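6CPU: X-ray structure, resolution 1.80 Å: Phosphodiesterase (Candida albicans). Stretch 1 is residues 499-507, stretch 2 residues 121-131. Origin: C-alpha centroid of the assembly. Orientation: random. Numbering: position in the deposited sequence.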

# COMPACT_ATOMS: atom_id res chain seq x y z
N ASP A 499 16.80 -26.29 2.61
CA ASP A 499 16.64 -26.51 1.19
C ASP A 499 15.15 -26.62 0.88
O ASP A 499 14.49 -27.60 1.25
CB ASP A 499 17.40 -27.76 0.74
CG ASP A 499 18.91 -27.58 0.79
OD1 ASP A 499 19.44 -26.78 0.01
OD2 ASP A 499 19.58 -28.26 1.59
N LEU A 500 14.62 -25.59 0.22
CA LEU A 500 13.20 -25.51 -0.11
C LEU A 500 12.91 -26.06 -1.49
O LEU A 500 13.78 -26.05 -2.37
CB LEU A 500 12.70 -24.06 -0.04
CG LEU A 500 12.58 -23.39 1.32
CD1 LEU A 500 11.98 -22.00 1.14
CD2 LEU A 500 11.73 -24.20 2.28
N ASP A 501 11.68 -26.53 -1.68
CA ASP A 501 11.20 -26.94 -2.98
C ASP A 501 10.64 -25.70 -3.68
O ASP A 501 9.53 -25.26 -3.37
CB ASP A 501 10.09 -27.99 -2.83
CG ASP A 501 9.56 -28.49 -4.17
OD1 ASP A 501 9.97 -27.96 -5.23
OD2 ASP A 501 8.72 -29.42 -4.16
N PHE A 502 11.40 -25.15 -4.62
CA PHE A 502 10.99 -23.88 -5.25
C PHE A 502 9.96 -24.06 -6.37
O PHE A 502 9.50 -23.07 -6.96
CB PHE A 502 12.23 -23.10 -5.71
CG PHE A 502 13.08 -22.62 -4.57
CD1 PHE A 502 12.69 -21.53 -3.82
CD2 PHE A 502 14.25 -23.29 -4.22
CE1 PHE A 502 13.46 -21.09 -2.75
CE2 PHE A 502 15.02 -22.85 -3.17
CZ PHE A 502 14.62 -21.75 -2.43
N THR A 503 9.59 -25.31 -6.66
CA THR A 503 8.54 -25.61 -7.63
C THR A 503 7.13 -25.50 -7.04
O THR A 503 6.16 -25.66 -7.76
CB THR A 503 8.69 -27.04 -8.22
OG1 THR A 503 8.34 -28.01 -7.23
CG2 THR A 503 10.09 -27.30 -8.71
N LYS A 504 7.01 -25.25 -5.73
CA LYS A 504 5.71 -25.06 -5.09
C LYS A 504 5.66 -23.72 -4.36
O LYS A 504 6.69 -23.21 -3.95
CB LYS A 504 5.44 -26.22 -4.13
CG LYS A 504 5.48 -27.57 -4.82
CD LYS A 504 5.30 -28.73 -3.85
CE LYS A 504 5.58 -30.05 -4.53
NZ LYS A 504 4.66 -30.30 -5.66
N ASP A 505 4.46 -23.16 -4.20
CA ASP A 505 4.31 -21.85 -3.57
C ASP A 505 3.77 -21.99 -2.17
O ASP A 505 3.21 -23.02 -1.81
CB ASP A 505 3.39 -20.95 -4.41
CG ASP A 505 3.59 -19.47 -4.13
OD1 ASP A 505 4.39 -19.11 -3.26
OD2 ASP A 505 2.94 -18.64 -4.80
N LEU A 506 3.96 -20.94 -1.37
CA LEU A 506 3.38 -20.81 -0.05
C LEU A 506 1.91 -20.38 -0.17
O LEU A 506 1.59 -19.42 -0.87
CB LEU A 506 4.15 -19.78 0.79
CG LEU A 506 5.46 -20.24 1.45
CD1 LEU A 506 6.47 -20.73 0.43
CD2 LEU A 506 6.04 -19.10 2.27
N THR A 507 1.04 -21.09 0.54
CA THR A 507 -0.39 -20.80 0.57
C THR A 507 -0.84 -20.75 2.02
O THR A 507 -0.23 -21.38 2.89
CB THR A 507 -1.17 -21.90 -0.16
OG1 THR A 507 -0.48 -22.23 -1.37
CG2 THR A 507 -2.59 -21.44 -0.48
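Stretch 2 (121-131) KELLTNRISRV

Stretch 2 is the end of one helix, a short break, and the start of another, and it meets the irregular strand-free chain of stretch 1 mainly at that break. The CA atoms of Asn-126 and Asp-505, 4.3 Å apart, mark the closest backbone register; the two surfaces bury 525 Å² in all.

Lys-121 to Leu-124 are helical, and Leu-123 and Leu-124 direct their CA-to-CB bonds away from stretch 1. Glu-122 reaches it through water: water 1 donates to Glu-122 O and to Phe-502 O, at 2.8 Å each, and accepts from Asn-126 N, also at 2.8 Å. Thr-125 OG1 donates to Lys-121 O at 2.8 Å, while its CG2 packs 3.4 Å from Thr-503 O, within the type I turn from Asp-501 to Lys-504.

Asn-126 works in both directions. Its ND2 donates to Lys-504 O (2.9 Å, 166°, nearly linear), and its OD1 caps the second helix, accepting from Ser-129 N at 3.1 Å and, weakly, from Ile-128 N at 2.7 Å. With phi/psi of -102/136, Asn-126 is extended; helical values resume at Arg-127, whose N donates to Asp-505 OD1 at 3.0 Å. That same OD1 accepts from Leu-506 N at 2.7 Å, so one carboxylate oxygen ties together both backbones.

Ile-128 points toward stretch 1 and makes two apolar contacts, CG1 to Leu-500 CD1 and CD1 to Leu-506 CD2, each 4.0 Å. Ser-129 CB lies 4.0 Å from Phe-502 CD1, at an oblique approach to the ring. Arg-130 starts sideways, but its guanidinium comes nearer and forms a salt bridge, NH2 to Asp-505 OD2 at 3.2 Å; this oxygen lies near the guanidinium plane, at its edge. Val-131 continues the helix beyond reach of stretch 1.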

# COMPACT_ATOMS: atom_id res chain seq x y z
N LYS A 121 9.89 -18.52 -14.85
CA LYS A 121 8.96 -19.37 -14.12
C LYS A 121 9.61 -20.00 -12.89
O LYS A 121 9.02 -20.01 -11.80
CB LYS A 121 8.39 -20.46 -15.00
CG LYS A 121 7.34 -21.30 -14.29
CD LYS A 121 6.44 -22.01 -15.28
CE LYS A 121 5.16 -22.50 -14.61
NZ LYS A 121 5.47 -23.55 -13.61
N GLU A 122 10.82 -20.53 -13.07
CA GLU A 122 11.55 -21.18 -11.98
C GLU A 122 11.79 -20.22 -10.81
O GLU A 122 11.77 -20.63 -9.66
CB GLU A 122 12.88 -21.75 -12.50
CG GLU A 122 12.75 -23.08 -13.24
CD GLU A 122 13.97 -23.44 -14.09
OE1 GLU A 122 15.06 -22.87 -13.89
OE2 GLU A 122 13.82 -24.32 -14.98
N LEU A 123 11.99 -18.94 -11.12
CA LEU A 123 12.24 -17.93 -10.09
C LEU A 123 10.97 -17.31 -9.47
O LEU A 123 11.03 -16.77 -8.37
CB LEU A 123 13.12 -16.83 -10.66
CG LEU A 123 14.52 -17.31 -11.07
CD1 LEU A 123 15.21 -16.28 -11.96
CD2 LEU A 123 15.38 -17.61 -9.85
N LEU A 124 9.84 -17.39 -10.17
CA LEU A 124 8.61 -16.75 -9.71
C LEU A 124 7.69 -17.66 -8.93
O LEU A 124 6.86 -17.19 -8.20
CB LEU A 124 7.81 -16.19 -10.88
CG LEU A 124 8.41 -14.93 -11.51
CD1 LEU A 124 7.73 -14.66 -12.85
CD2 LEU A 124 8.28 -13.72 -10.61
N THR A 125 7.80 -18.97 -9.12
CA THR A 125 6.81 -19.88 -8.55
C THR A 125 6.64 -19.74 -7.05
O THR A 125 5.50 -19.70 -6.56
CB THR A 125 7.15 -21.35 -8.92
OG1 THR A 125 7.18 -21.46 -10.35
CG2 THR A 125 6.10 -22.31 -8.36
N ASN A 126 7.76 -19.66 -6.33
CA ASN A 126 7.78 -19.71 -4.88
C ASN A 126 7.97 -18.33 -4.24
O ASN A 126 8.78 -17.53 -4.70
CB ASN A 126 8.89 -20.67 -4.40
CG ASN A 126 9.05 -20.68 -2.89
OD1 ASN A 126 9.75 -19.84 -2.33
ND2 ASN A 126 8.42 -21.65 -2.23
N ARG A 127 7.17 -18.08 -3.21
CA ARG A 127 7.14 -16.80 -2.49
C ARG A 127 8.49 -16.37 -1.96
O ARG A 127 8.85 -15.20 -2.04
CB ARG A 127 6.12 -16.90 -1.34
CG ARG A 127 6.14 -15.80 -0.30
CD ARG A 127 5.63 -14.46 -0.81
NE ARG A 127 5.86 -13.42 0.19
CZ ARG A 127 5.68 -12.11 -0.01
NH1 ARG A 127 5.25 -11.64 -1.17
NH2 ARG A 127 5.94 -11.27 0.98
N ILE A 128 9.26 -17.32 -1.44
CA ILE A 128 10.54 -16.98 -0.86
C ILE A 128 11.52 -16.62 -1.96
O ILE A 128 12.31 -15.69 -1.80
CB ILE A 128 11.09 -18.11 0.05
CG1 ILE A 128 10.05 -18.49 1.12
CG2 ILE A 128 12.40 -17.71 0.69
CD1 ILE A 128 9.67 -17.41 2.10
N SER A 129 11.47 -17.34 -3.08
CA SER A 129 12.24 -16.99 -4.27
C SER A 129 11.90 -15.56 -4.74
O SER A 129 12.79 -14.77 -5.09
CB SER A 129 11.95 -17.98 -5.40
OG SER A 129 12.76 -17.77 -6.54
N ARG A 130 10.61 -15.26 -4.78
CA ARG A 130 10.13 -13.95 -5.26
C ARG A 130 10.67 -12.79 -4.42
O ARG A 130 11.13 -11.77 -4.96
CB ARG A 130 8.62 -13.89 -5.30
CG ARG A 130 7.98 -14.69 -6.41
CD ARG A 130 6.51 -14.34 -6.61
NE ARG A 130 5.65 -14.61 -5.46
CZ ARG A 130 5.13 -15.80 -5.15
NH1 ARG A 130 5.41 -16.89 -5.86
NH2 ARG A 130 4.33 -15.88 -4.08
N VAL A 131 10.62 -12.93 -3.10
CA VAL A 131 11.11 -11.90 -2.20
C VAL A 131 12.62 -11.73 -2.37
O VAL A 131 13.12 -10.61 -2.37
CB VAL A 131 10.72 -12.19 -0.73
CG1 VAL A 131 11.33 -11.15 0.21
CG2 VAL A 131 9.20 -12.25 -0.56
O HOH W 1 10.32 -20.37 -7.31
O HOH W 2 11.22 -23.29 -9.30